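Local coordinates for DTDP-4-dehydrorhamnose reductase, rfbD ortholog (Clostridium acetobutylicum, PDB 1VL0), which probably catalyses the NAD(P)H-dependent reduction of dTDP-6-deoxy-L-lyxo-4-hexulose to dTDP-L-rhamnose, and carries a bound NADH in the crystal, at residues I125-E130 with R264-E269; T193-V198 with C218-I223; A201-K206 with D274-W279. One frame throughout, in Å; residues are numbered along the deposited sequence.

Contact 1 (I125-E130 with R264-E269); sequences ITEFDE and RNYMLE
Arg264 N donates to Ile125 O (2.8 Å). The Arg264 side chain then runs away from the contact, and its NE and NH2 both grip one oxygen of Glu269, OE1. The ND2 of Asn265, turned away from segment 125-130, bonds Thr219 O and Asp274 OD1. Tyr266, with CG anti to its backbone N (chi1 -160°), lies alongside Thr126, whose CG2 is 3.7 Å from Tyr266 CD2; the same CD2 sits at the edge of the Phe128 ring, 3.9 Å from CE2. The backbone N of Met267, a selenomethionine, donates to Glu127 OE2 (3.1 Å, 159°) from above the carboxylate plane, while its SE makes an oblique Met-aromatic contact with Phe128, 3.7 Å from CZ. A water that accepts from Leu268 N donates to Glu127 OE2 (2.6 Å). With His217 N as a further donor, this carboxylate oxygen is well satisfied at the start of helix 266-270, which probably favours its charge. The loop between strand 107-113 and helix 136-151 thus packs on helix 266-270, backed by strand 214-217, while a second subunit stacks Tyr87 on Phe128 and binds Tyr266 OH through Asp84.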
ATOM      1  N   ILE A 125     -16.488  14.266   1.380  1.00 38.16           N
ATOM      2  CA  ILE A 125     -15.293  13.558   0.944  1.00 35.35           C
ATOM      3  C   ILE A 125     -15.451  12.124   1.333  1.00 35.58           C
ATOM      4  O   ILE A 125     -15.756  11.839   2.477  1.00 34.45           O
ATOM      5  CB  ILE A 125     -14.062  14.165   1.616  1.00 35.66           C
ATOM      6  CG1 ILE A 125     -13.977  15.659   1.303  1.00 34.61           C
ATOM      7  CG2 ILE A 125     -12.820  13.478   1.166  1.00 35.21           C
ATOM      8  CD1 ILE A 125     -13.069  16.384   2.318  1.00 37.65           C
ATOM      9  N   THR A 126     -15.247  11.216   0.384  1.00 36.15           N
ATOM     10  CA  THR A 126     -15.334   9.781   0.672  1.00 34.19           C
ATOM     11  C   THR A 126     -13.978   9.151   0.938  1.00 33.99           C
ATOM     12  O   THR A 126     -12.934   9.720   0.685  1.00 34.10           O
ATOM     13  CB  THR A 126     -15.990   8.972  -0.431  1.00 34.44           C
ATOM     14  OG1 THR A 126     -15.025   8.655  -1.426  1.00 33.68           O
ATOM     15  CG2 THR A 126     -17.117   9.688  -1.087  1.00 36.96           C
ATOM     16  N   GLU A 127     -14.032   7.949   1.474  1.00 34.59           N
ATOM     17  CA  GLU A 127     -12.837   7.187   1.774  1.00 35.69           C
ATOM     18  C   GLU A 127     -12.002   6.841   0.525  1.00 35.62           C
ATOM     19  O   GLU A 127     -10.906   6.377   0.660  1.00 36.20           O
ATOM     20  CB  GLU A 127     -13.262   5.885   2.434  1.00 37.97           C
ATOM     21  CG  GLU A 127     -13.964   6.038   3.783  1.00 36.44           C
ATOM     22  CD  GLU A 127     -15.481   6.243   3.715  1.00 40.07           C
ATOM     23  OE1 GLU A 127     -16.011   6.710   2.668  1.00 32.47           O
ATOM     24  OE2 GLU A 127     -16.136   5.966   4.744  1.00 33.69           O
ATOM     25  N   PHE A 128     -12.571   7.016  -0.677  1.00 33.94           N
ATOM     26  CA  PHE A 128     -11.890   6.704  -1.923  1.00 34.45           C
ATOM     27  C   PHE A 128     -11.265   7.944  -2.571  1.00 36.51           C
ATOM     28  O   PHE A 128     -10.667   7.852  -3.603  1.00 36.57           O
ATOM     29  CB  PHE A 128     -12.848   6.040  -2.908  1.00 33.51           C
ATOM     30  CG  PHE A 128     -13.546   4.840  -2.353  1.00 34.06           C
ATOM     31  CD1 PHE A 128     -12.826   3.737  -1.951  1.00 34.88           C
ATOM     32  CD2 PHE A 128     -14.909   4.832  -2.168  1.00 40.03           C
ATOM     33  CE1 PHE A 128     -13.467   2.609  -1.387  1.00 40.54           C
ATOM     34  CE2 PHE A 128     -15.550   3.723  -1.615  1.00 38.40           C
ATOM     35  CZ  PHE A 128     -14.811   2.595  -1.239  1.00 38.53           C
ATOM     36  N   ASP A 129     -11.438   9.097  -1.957  1.00 36.08           N
ATOM     37  CA  ASP A 129     -10.838  10.313  -2.424  1.00 35.99           C
ATOM     38  C   ASP A 129      -9.367  10.403  -2.025  1.00 38.40           C
ATOM     39  O   ASP A 129      -8.941   9.777  -1.075  1.00 35.52           O
ATOM     40  CB  ASP A 129     -11.619  11.498  -1.854  1.00 37.25           C
ATOM     41  CG  ASP A 129     -12.979  11.658  -2.509  1.00 42.89           C
ATOM     42  OD1 ASP A 129     -13.118  11.243  -3.682  1.00 46.52           O
ATOM     43  OD2 ASP A 129     -13.940  12.181  -1.937  1.00 42.90           O
ATOM     44  N   GLU A 130      -8.590  11.217  -2.731  1.00 40.33           N
ATOM     45  CA  GLU A 130      -7.168  11.262  -2.446  1.00 44.66           C
ATOM     46  C   GLU A 130      -6.742  12.197  -1.319  1.00 39.23           C
ATOM     47  O   GLU A 130      -7.214  13.317  -1.162  1.00 36.42           O
ATOM     48  CB  GLU A 130      -6.356  11.480  -3.724  1.00 46.48           C
ATOM     49  CG  GLU A 130      -5.988  12.883  -4.136  1.00 58.98           C
ATOM     50  CD  GLU A 130      -5.014  12.857  -5.342  1.00 60.52           C
ATOM     51  OE1 GLU A 130      -3.875  12.307  -5.206  1.00 74.84           O
ATOM     52  OE2 GLU A 130      -5.402  13.359  -6.436  1.00 78.18           O
ATOM     53  N   ARG A 264     -18.008  12.356   4.015  1.00 34.79           N
ATOM     54  CA  ARG A 264     -19.141  11.499   3.821  1.00 33.16           C
ATOM     55  C   ARG A 264     -18.816  10.159   4.494  1.00 31.82           C
ATOM     56  O   ARG A 264     -17.720   9.627   4.321  1.00 33.21           O
ATOM     57  CB  ARG A 264     -19.375  11.301   2.346  1.00 32.76           C
ATOM     58  CG  ARG A 264     -20.619  10.560   2.019  1.00 33.36           C
ATOM     59  CD  ARG A 264     -20.949  10.553   0.564  1.00 34.56           C
ATOM     60  NE  ARG A 264     -22.100   9.683   0.318  1.00 38.01           N
ATOM     61  CZ  ARG A 264     -22.622   9.404  -0.871  1.00 41.88           C
ATOM     62  NH1 ARG A 264     -22.126   9.942  -1.945  1.00 38.78           N
ATOM     63  NH2 ARG A 264     -23.650   8.573  -0.973  1.00 40.90           N
ATOM     64  N   ASN A 265     -19.777   9.604   5.222  1.00 34.33           N
ATOM     65  CA  ASN A 265     -19.647   8.309   5.822  1.00 31.88           C
ATOM     66  C   ASN A 265     -20.060   7.257   4.793  1.00 34.39           C
ATOM     67  O   ASN A 265     -20.966   6.407   5.041  1.00 35.30           O
ATOM     68  CB  ASN A 265     -20.544   8.165   7.068  1.00 34.67           C
ATOM     69  CG  ASN A 265     -20.087   8.968   8.296  1.00 33.85           C
ATOM     70  OD1 ASN A 265     -19.248   9.868   8.255  1.00 38.65           O
ATOM     71  ND2 ASN A 265     -20.702   8.668   9.390  1.00 37.93           N
ATOM     72  N   TYR A 266     -19.329   7.222   3.679  1.00 32.74           N
ATOM     73  CA  TYR A 266     -19.686   6.409   2.482  1.00 30.53           C
ATOM     74  C   TYR A 266     -19.534   4.909   2.688  1.00 33.25           C
ATOM     75  O   TYR A 266     -20.375   4.109   2.309  1.00 33.14           O
ATOM     76  CB  TYR A 266     -18.848   6.880   1.318  1.00 32.92           C
ATOM     77  CG  TYR A 266     -19.365   6.530  -0.050  1.00 31.55           C
ATOM     78  CD1 TYR A 266     -20.706   6.513  -0.347  1.00 35.32           C
ATOM     79  CD2 TYR A 266     -18.465   6.215  -1.073  1.00 38.02           C
ATOM     80  CE1 TYR A 266     -21.151   6.177  -1.643  1.00 34.94           C
ATOM     81  CE2 TYR A 266     -18.873   5.884  -2.315  1.00 39.51           C
ATOM     82  CZ  TYR A 266     -20.230   5.876  -2.610  1.00 35.85           C
ATOM     83  OH  TYR A 266     -20.597   5.554  -3.898  1.00 34.62           O
HETATM   84  N   MSE A 267     -18.481   4.512   3.360  1.00 33.29           N
HETATM   85  CA  MSE A 267     -18.279   3.067   3.607  1.00 34.92           C
HETATM   86  C   MSE A 267     -19.325   2.494   4.508  1.00 34.51           C
HETATM   87  O   MSE A 267     -19.724   1.324   4.357  1.00 38.27           O
HETATM   88  CB  MSE A 267     -16.890   2.825   4.197  1.00 32.54           C
HETATM   89  CG  MSE A 267     -15.797   2.923   3.157  1.00 41.18           C
HETATM   90 SE   MSE A 267     -15.749   1.258   2.084  1.00 50.62          SE
HETATM   91  CE  MSE A 267     -15.234  -0.007   3.481  1.00 35.50           C
ATOM     92  N   LEU A 268     -19.772   3.280   5.478  1.00 34.93           N
ATOM     93  CA  LEU A 268     -20.917   2.863   6.288  1.00 34.97           C
ATOM     94  C   LEU A 268     -22.192   2.722   5.472  1.00 35.37           C
ATOM     95  O   LEU A 268     -22.894   1.696   5.558  1.00 33.46           O
ATOM     96  CB  LEU A 268     -21.116   3.807   7.459  1.00 36.66           C
ATOM     97  CG  LEU A 268     -20.095   3.665   8.591  1.00 37.36           C
ATOM     98  CD1 LEU A 268     -20.351   4.751   9.640  1.00 39.28           C
ATOM     99  CD2 LEU A 268     -20.126   2.278   9.247  1.00 37.59           C
ATOM    100  N   GLU A 269     -22.463   3.723   4.642  1.00 35.21           N
ATOM    101  CA  GLU A 269     -23.612   3.697   3.733  1.00 38.21           C
ATOM    102  C   GLU A 269     -23.592   2.505   2.778  1.00 37.85           C
ATOM    103  O   GLU A 269     -24.609   1.908   2.498  1.00 38.64           O
ATOM    104  CB  GLU A 269     -23.647   4.973   2.904  1.00 37.57           C
ATOM    105  CG  GLU A 269     -23.958   6.241   3.681  1.00 38.75           C
ATOM    106  CD  GLU A 269     -23.806   7.522   2.804  1.00 42.97           C
ATOM    107  OE1 GLU A 269     -23.565   7.412   1.607  1.00 53.51           O
ATOM    108  OE2 GLU A 269     -23.925   8.653   3.317  1.00 51.04           O
TER
HETATM  109  O   HOH W   1     -18.039   5.516   6.497  1.00 33.68           O

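Contact 2 (T193-V198 with C218-I223); sequences TPTSTV and CTCKGI
Thr193 reaches into the bend of segment 218-223, and its closest neighbours there are backbone oxygens. CB lies between two of them, 3.6 Å from Gly222 O and slightly farther from Cys220 O. From there the side chain forks. The methyl CG2, anti to the backbone N, rests 3.1 Å from Cys220 O, a close apolar-to-polar approach. The hydroxyl, with chi1 -45°, is swung beside the backbone N and gives its proton to Gly222 O; this bond, OG1 to O, is short at 2.7 Å and comes from above the carbonyl plane. The same OG1 accepts from a water 2.9 Å away, and that water also donates to Thr219 OG1 (2.6 Å), so a single molecule bridges the two threonines. Gly222 takes backbone angles (phi 101°) at which a CB would press on the carbonyl O of Lys221.

Two residues on, Thr195 repeats the theme in reverse: its OG1 accepts from Cys220 N (3.1 Å, 156°), while Thr219 crosses it at about a right angle, CB 3.1 Å from the same OG1. Between Thr193 and Thr195 in sequence, Pro194 O packs against Cys220 CB at 3.3 Å. The SG of Cys220 continues beyond this point towards Ser196 N, and Ser282 of helix 279-290 packs on both residues.

Thr219 OG1 also bonds an unidentified ligand, probably from the crystallisation liquor, and Thr195 packs beside the NADH-binding Leu163, which places the contact near the NADH site. Its chemistry is that of side-chain hydroxyls: one threonine donates to a carbonyl and another accepts from an amide, so the irregular backbone of residues 218-223 is joined to the strand end by side chains, and a water links Thr193 OG1 to Thr219 OG1.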
ATOM      1  N   THR A 193     -18.483  18.869  10.104  1.00 34.44           N
ATOM      2  CA  THR A 193     -19.609  18.411  10.876  1.00 36.54           C
ATOM      3  C   THR A 193     -19.144  18.086  12.299  1.00 38.34           C
ATOM      4  O   THR A 193     -18.264  17.231  12.452  1.00 36.59           O
ATOM      5  CB  THR A 193     -20.185  17.110  10.321  1.00 37.13           C
ATOM      6  OG1 THR A 193     -20.290  17.197   8.892  1.00 36.44           O
ATOM      7  CG2 THR A 193     -21.607  16.897  10.910  1.00 33.42           C
ATOM      8  N   PRO A 194     -19.767  18.730  13.306  1.00 38.04           N
ATOM      9  CA  PRO A 194     -19.512  18.425  14.730  1.00 35.87           C
ATOM     10  C   PRO A 194     -19.834  16.986  14.998  1.00 37.05           C
ATOM     11  O   PRO A 194     -20.855  16.513  14.481  1.00 37.82           O
ATOM     12  CB  PRO A 194     -20.511  19.328  15.454  1.00 38.39           C
ATOM     13  CG  PRO A 194     -20.774  20.489  14.450  1.00 37.31           C
ATOM     14  CD  PRO A 194     -20.760  19.823  13.133  1.00 39.39           C
ATOM     15  N   THR A 195     -18.977  16.280  15.778  1.00 34.66           N
ATOM     16  CA  THR A 195     -19.140  14.874  16.006  1.00 33.34           C
ATOM     17  C   THR A 195     -18.994  14.547  17.448  1.00 33.14           C
ATOM     18  O   THR A 195     -18.052  14.998  18.094  1.00 32.73           O
ATOM     19  CB  THR A 195     -18.116  14.064  15.160  1.00 33.46           C
ATOM     20  OG1 THR A 195     -18.379  14.326  13.776  1.00 38.70           O
ATOM     21  CG2 THR A 195     -18.305  12.540  15.322  1.00 33.71           C
ATOM     22  N   SER A 196     -19.995  13.834  17.960  1.00 33.24           N
ATOM     23  CA  SER A 196     -20.014  13.427  19.380  1.00 32.73           C
ATOM     24  C   SER A 196     -19.253  12.141  19.486  1.00 32.55           C
ATOM     25  O   SER A 196     -19.375  11.316  18.621  1.00 33.60           O
ATOM     26  CB  SER A 196     -21.472  13.184  19.882  1.00 31.53           C
ATOM     27  OG  SER A 196     -21.458  12.722  21.248  1.00 33.55           O
ATOM     28  N   THR A 197     -18.542  11.915  20.593  1.00 35.84           N
ATOM     29  CA  THR A 197     -17.894  10.622  20.827  1.00 34.01           C
ATOM     30  C   THR A 197     -18.881   9.485  20.980  1.00 34.59           C
ATOM     31  O   THR A 197     -18.536   8.306  20.853  1.00 33.59           O
ATOM     32  CB  THR A 197     -17.011  10.647  22.094  1.00 35.21           C
ATOM     33  OG1 THR A 197     -17.748  11.203  23.211  1.00 35.28           O
ATOM     34  CG2 THR A 197     -15.825  11.554  21.895  1.00 36.65           C
ATOM     35  N   VAL A 198     -20.115   9.802  21.313  1.00 36.38           N
ATOM     36  CA  VAL A 198     -21.114   8.755  21.506  1.00 34.36           C
ATOM     37  C   VAL A 198     -21.322   8.048  20.189  1.00 34.45           C
ATOM     38  O   VAL A 198     -21.405   6.839  20.149  1.00 35.02           O
ATOM     39  CB  VAL A 198     -22.472   9.349  21.981  1.00 35.11           C
ATOM     40  CG1 VAL A 198     -23.610   8.290  21.930  1.00 35.25           C
ATOM     41  CG2 VAL A 198     -22.303   9.938  23.387  1.00 39.26           C
ATOM     42  N   CYS A 218     -16.265   8.655   9.861  1.00 35.29           N
ATOM     43  CA  CYS A 218     -17.278   8.663  10.902  1.00 33.42           C
ATOM     44  C   CYS A 218     -17.378  10.026  11.562  1.00 34.57           C
ATOM     45  O   CYS A 218     -16.723  10.284  12.590  1.00 35.35           O
ATOM     46  CB  CYS A 218     -16.981   7.605  11.965  1.00 35.31           C
ATOM     47  SG  CYS A 218     -18.374   7.547  13.098  1.00 39.42           S
ATOM     48  N   THR A 219     -18.148  10.912  10.915  1.00 36.22           N
ATOM     49  CA  THR A 219     -18.665  12.094  11.538  1.00 35.71           C
ATOM     50  C   THR A 219     -20.224  12.019  11.591  1.00 35.34           C
ATOM     51  O   THR A 219     -20.872  11.204  10.912  1.00 35.24           O
ATOM     52  CB  THR A 219     -18.214  13.365  10.792  1.00 36.73           C
ATOM     53  OG1 THR A 219     -18.667  13.335   9.428  1.00 33.09           O
ATOM     54  CG2 THR A 219     -16.716  13.433  10.711  1.00 37.68           C
ATOM     55  N   CYS A 220     -20.805  12.917  12.388  1.00 35.78           N
ATOM     56  CA  CYS A 220     -22.242  13.013  12.464  1.00 37.04           C
ATOM     57  C   CYS A 220     -22.825  13.450  11.109  1.00 35.70           C
ATOM     58  O   CYS A 220     -22.107  13.933  10.224  1.00 34.78           O
ATOM     59  CB  CYS A 220     -22.674  13.923  13.651  1.00 36.67           C
ATOM     60  SG  CYS A 220     -22.594  13.121  15.330  1.00 44.55           S
ATOM     61  N   LYS A 221     -24.124  13.235  10.914  1.00 37.03           N
ATOM     62  CA  LYS A 221     -24.762  13.637   9.649  1.00 36.83           C
ATOM     63  C   LYS A 221     -24.906  15.132   9.559  1.00 34.77           C
ATOM     64  O   LYS A 221     -25.023  15.816  10.582  1.00 34.53           O
ATOM     65  CB  LYS A 221     -26.123  12.987   9.495  1.00 35.69           C
ATOM     66  CG  LYS A 221     -26.124  11.488   9.478  1.00 37.96           C
ATOM     67  CD  LYS A 221     -27.574  11.027   9.292  1.00 42.95           C
ATOM     68  CE  LYS A 221     -27.873   9.608   9.682  1.00 50.68           C
ATOM     69  NZ  LYS A 221     -26.985   8.748   9.077  1.00 46.17           N
ATOM     70  N   GLY A 222     -24.891  15.661   8.333  1.00 36.51           N
ATOM     71  CA  GLY A 222     -25.072  17.076   8.125  1.00 35.71           C
ATOM     72  C   GLY A 222     -23.776  17.822   7.879  1.00 39.71           C
ATOM     73  O   GLY A 222     -22.714  17.224   7.709  1.00 41.33           O
ATOM     74  N   ILE A 223     -23.888  19.146   7.864  1.00 40.13           N
ATOM     75  CA  ILE A 223     -22.792  20.053   7.518  1.00 42.60           C
ATOM     76  C   ILE A 223     -23.047  21.434   8.115  1.00 41.34           C
ATOM     77  O   ILE A 223     -24.157  21.916   8.082  1.00 40.11           O
ATOM     78  CB  ILE A 223     -22.658  20.151   5.976  1.00 45.69           C
ATOM     79  CG1 ILE A 223     -21.771  21.334   5.565  1.00 43.19           C
ATOM     80  CG2 ILE A 223     -24.050  20.299   5.324  1.00 53.24           C
ATOM     81  CD1 ILE A 223     -21.527  21.445   4.082  1.00 47.05           C
TER
HETATM   82  O   HOH W   2     -17.864  15.664   8.486  1.00 31.89           O

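Contact 3 (A201-K206 with D274-W279); sequences ARVVLK and DITREW
Ile275 and Val203 meet because of how each branches. In Ile275 CG1 is wedged between the backbone N and the carbonyl carbon (chi1 61°), which projects the longer arm onto the helix; in Val203 CG2 stands anti to the carbonyl carbon and comes to 3.8 Å from Ile275 CG1. The two side chains run antiparallel alongside each other. The terminal CD1 of Ile275 drops between two helix residues one turn apart, 3.9 Å from Arg202 CB and 3.9 Å from Lys206 CD. Lys206 runs extended past it, and only its last torsion bends, taking NZ on to Glu210 in a salt bridge and to Thr272 O. Thr276 adds its methyl, CG2, 4.1 Å from Val203 CG2.

Farther along the loop, Arg277 folds back at chi3 (-64°), and the NH1 of Arg202 comes to lie over the centre of its guanidinium, 3.8 Å from Arg277 CZ. The two flat groups are turned 46° from each other. Like charges are tolerated here probably because Arg277 NH2 makes salt bridges with both Asp199 and Glu285. Arg202 NH1 also donates to a water at 2.9 Å, which in turn donates to Ile275 O, tying the guanidinium to the loop backbone indirectly.

The loop keeps its shape through Asp274, whose OD1 bonds Thr276 N and, at 2.7 Å, Thr276 OG1, both from one face of the carboxylate; that OG1 also bonds Thr219 O. This Asx turn lies in the loop between helices 266-270 and 279-290, whose Ile275 packs on helix 197-210, a plain helix-to-loop packing within the extended short-chain dehydrogenase/reductase family to which dTDP-4-dehydrorhamnose reductases belong.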
ATOM      1  N   ALA A 201     -18.007   6.214  18.979  1.00 33.63           N
ATOM      2  CA  ALA A 201     -17.788   4.981  19.728  1.00 34.54           C
ATOM      3  C   ALA A 201     -18.723   3.837  19.322  1.00 33.84           C
ATOM      4  O   ALA A 201     -18.334   2.685  19.301  1.00 36.97           O
ATOM      5  CB  ALA A 201     -17.930   5.277  21.200  1.00 36.35           C
ATOM      6  N   ARG A 202     -19.974   4.161  19.031  1.00 35.23           N
ATOM      7  CA  ARG A 202     -20.921   3.196  18.528  1.00 36.18           C
ATOM      8  C   ARG A 202     -20.435   2.634  17.219  1.00 33.38           C
ATOM      9  O   ARG A 202     -20.563   1.455  16.947  1.00 32.09           O
ATOM     10  CB  ARG A 202     -22.306   3.836  18.318  1.00 37.79           C
ATOM     11  CG  ARG A 202     -23.116   4.025  19.558  1.00 41.31           C
ATOM     12  CD  ARG A 202     -24.397   4.782  19.304  1.00 45.94           C
ATOM     13  NE  ARG A 202     -25.142   5.138  20.532  1.00 50.94           N
ATOM     14  CZ  ARG A 202     -26.209   5.964  20.547  1.00 55.50           C
ATOM     15  NH1 ARG A 202     -26.670   6.528  19.419  1.00 46.17           N
ATOM     16  NH2 ARG A 202     -26.818   6.227  21.683  1.00 56.48           N
ATOM     17  N   VAL A 203     -19.929   3.494  16.341  1.00 33.33           N
ATOM     18  CA  VAL A 203     -19.438   3.023  15.061  1.00 31.96           C
ATOM     19  C   VAL A 203     -18.201   2.115  15.228  1.00 33.50           C
ATOM     20  O   VAL A 203     -18.136   1.018  14.656  1.00 32.54           O
ATOM     21  CB  VAL A 203     -19.124   4.200  14.130  1.00 35.41           C
ATOM     22  CG1 VAL A 203     -18.232   3.749  12.980  1.00 35.91           C
ATOM     23  CG2 VAL A 203     -20.465   4.766  13.591  1.00 33.28           C
ATOM     24  N   VAL A 204     -17.252   2.566  16.041  1.00 35.56           N
ATOM     25  CA  VAL A 204     -16.054   1.799  16.321  1.00 34.42           C
ATOM     26  C   VAL A 204     -16.446   0.432  16.779  1.00 34.51           C
ATOM     27  O   VAL A 204     -15.898  -0.553  16.270  1.00 36.73           O
ATOM     28  CB  VAL A 204     -15.155   2.455  17.336  1.00 33.27           C
ATOM     29  CG1 VAL A 204     -14.100   1.469  17.890  1.00 33.49           C
ATOM     30  CG2 VAL A 204     -14.455   3.610  16.692  1.00 35.40           C
ATOM     31  N   LEU A 205     -17.357   0.341  17.732  1.00 34.52           N
ATOM     32  CA  LEU A 205     -17.698  -0.986  18.298  1.00 34.85           C
ATOM     33  C   LEU A 205     -18.554  -1.822  17.353  1.00 35.48           C
ATOM     34  O   LEU A 205     -18.524  -3.064  17.413  1.00 34.91           O
ATOM     35  CB  LEU A 205     -18.390  -0.813  19.628  1.00 36.69           C
ATOM     36  CG  LEU A 205     -17.541  -0.139  20.728  1.00 39.87           C
ATOM     37  CD1 LEU A 205     -18.422   0.229  21.937  1.00 44.98           C
ATOM     38  CD2 LEU A 205     -16.386  -0.993  21.154  1.00 38.04           C
ATOM     39  N   LYS A 206     -19.343  -1.161  16.509  1.00 35.73           N
ATOM     40  CA  LYS A 206     -20.108  -1.831  15.444  1.00 37.99           C
ATOM     41  C   LYS A 206     -19.199  -2.558  14.410  1.00 35.76           C
ATOM     42  O   LYS A 206     -19.407  -3.737  14.105  1.00 34.56           O
ATOM     43  CB  LYS A 206     -20.962  -0.793  14.695  1.00 40.39           C
ATOM     44  CG  LYS A 206     -21.803  -1.292  13.489  1.00 40.18           C
ATOM     45  CD  LYS A 206     -22.357  -0.046  12.644  1.00 48.67           C
ATOM     46  CE  LYS A 206     -23.181  -0.424  11.349  1.00 50.65           C
ATOM     47  NZ  LYS A 206     -24.185  -1.550  11.694  1.00 45.44           N
ATOM     48  N   ASP A 274     -24.970   3.779   7.986  1.00 36.86           N
ATOM     49  CA  ASP A 274     -24.534   4.982   8.686  1.00 37.13           C
ATOM     50  C   ASP A 274     -25.427   5.266   9.903  1.00 39.41           C
ATOM     51  O   ASP A 274     -26.425   5.978   9.821  1.00 39.69           O
ATOM     52  CB  ASP A 274     -24.512   6.193   7.769  1.00 38.46           C
ATOM     53  CG  ASP A 274     -23.956   7.441   8.482  1.00 38.92           C
ATOM     54  OD1 ASP A 274     -23.441   7.270   9.633  1.00 38.66           O
ATOM     55  OD2 ASP A 274     -23.944   8.596   7.983  1.00 40.87           O
ATOM     56  N   ILE A 275     -25.048   4.706  11.040  1.00 38.12           N
ATOM     57  CA  ILE A 275     -25.799   4.867  12.266  1.00 37.94           C
ATOM     58  C   ILE A 275     -25.571   6.161  13.006  1.00 38.61           C
ATOM     59  O   ILE A 275     -26.124   6.337  14.058  1.00 39.83           O
ATOM     60  CB  ILE A 275     -25.524   3.676  13.198  1.00 40.48           C
ATOM     61  CG1 ILE A 275     -24.035   3.571  13.582  1.00 40.61           C
ATOM     62  CG2 ILE A 275     -26.001   2.381  12.534  1.00 40.63           C
ATOM     63  CD1 ILE A 275     -23.809   2.793  14.845  1.00 42.21           C
ATOM     64  N   THR A 276     -24.739   7.072  12.497  1.00 38.74           N
ATOM     65  CA  THR A 276     -24.551   8.352  13.177  1.00 38.35           C
ATOM     66  C   THR A 276     -25.822   9.181  13.091  1.00 37.95           C
ATOM     67  O   THR A 276     -26.657   8.971  12.234  1.00 37.39           O
ATOM     68  CB  THR A 276     -23.389   9.191  12.625  1.00 35.56           C
ATOM     69  OG1 THR A 276     -23.571   9.456  11.219  1.00 34.47           O
ATOM     70  CG2 THR A 276     -22.093   8.453  12.733  1.00 37.98           C
ATOM     71  N   ARG A 277     -25.951  10.133  13.999  1.00 35.95           N
ATOM     72  CA  ARG A 277     -27.117  10.971  14.026  1.00 36.39           C
ATOM     73  C   ARG A 277     -26.787  12.323  13.451  1.00 36.29           C
ATOM     74  O   ARG A 277     -25.625  12.693  13.284  1.00 34.40           O
ATOM     75  CB  ARG A 277     -27.623  11.143  15.466  1.00 36.51           C
ATOM     76  CG  ARG A 277     -28.111   9.870  16.089  1.00 35.10           C
ATOM     77  CD  ARG A 277     -28.283   9.959  17.546  1.00 40.75           C
ATOM     78  NE  ARG A 277     -27.010  10.197  18.207  1.00 43.78           N
ATOM     79  CZ  ARG A 277     -26.851  10.344  19.498  1.00 46.51           C
ATOM     80  NH1 ARG A 277     -27.891  10.299  20.312  1.00 49.62           N
ATOM     81  NH2 ARG A 277     -25.640  10.521  19.981  1.00 43.42           N
ATOM     82  N   GLU A 278     -27.836  13.055  13.148  1.00 37.11           N
ATOM     83  CA  GLU A 278     -27.724  14.457  12.722  1.00 39.53           C
ATOM     84  C   GLU A 278     -26.998  15.227  13.823  1.00 37.95           C
ATOM     85  O   GLU A 278     -27.252  15.020  15.013  1.00 39.22           O
ATOM     86  CB  GLU A 278     -29.130  15.048  12.528  1.00 42.57           C
ATOM     87  CG  GLU A 278     -29.896  14.541  11.323  1.00 47.99           C
ATOM     88  CD  GLU A 278     -29.311  15.020  10.013  1.00 56.68           C
ATOM     89  OE1 GLU A 278     -28.647  16.111   9.980  1.00 60.85           O
ATOM     90  OE2 GLU A 278     -29.519  14.283   9.015  1.00 60.90           O
ATOM     91  N   TRP A 279     -26.130  16.153  13.413  1.00 40.04           N
ATOM     92  CA  TRP A 279     -25.224  16.762  14.336  1.00 37.89           C
ATOM     93  C   TRP A 279     -25.950  17.506  15.447  1.00 38.49           C
ATOM     94  O   TRP A 279     -25.565  17.447  16.588  1.00 37.49           O
ATOM     95  CB  TRP A 279     -24.229  17.636  13.581  1.00 39.52           C
ATOM     96  CG  TRP A 279     -24.696  18.924  12.992  1.00 36.87           C
ATOM     97  CD1 TRP A 279     -25.119  19.140  11.709  1.00 36.26           C
ATOM     98  CD2 TRP A 279     -24.705  20.206  13.636  1.00 40.47           C
ATOM     99  NE1 TRP A 279     -25.399  20.470  11.518  1.00 37.10           N
ATOM    100  CE2 TRP A 279     -25.168  21.153  12.681  1.00 39.83           C
ATOM    101  CE3 TRP A 279     -24.398  20.653  14.928  1.00 36.75           C
ATOM    102  CZ2 TRP A 279     -25.324  22.513  12.983  1.00 39.65           C
ATOM    103  CZ3 TRP A 279     -24.529  21.962  15.226  1.00 37.24           C
ATOM    104  CH2 TRP A 279     -24.985  22.912  14.237  1.00 38.84           C
TER
HETATM  105  O   HOH W   3     -25.272   7.008  16.961  1.00 34.35           O

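From the N terminus, residues 125-130 come first, after strand 107-113, and contact 1 closes a loop of 133 intervening residues, ending at 264-269 and the start of helix 266-270. Inside it, contact 2 closes a short loop from the end of strand 191-196, through helix 197-210 and strand 214-217, to residues 218-223. Contact 3 starts on that helix, within the loop of contact 2, and ends beyond contact 1, so it crosses both. The second segments of contacts 2 and 3 also join one another: Lys221 pairs by backbone bonds with Arg277 and Trp279. Together they tie the loop before helix 279-290 to helix 197-210 and to the loop after strand 214-217.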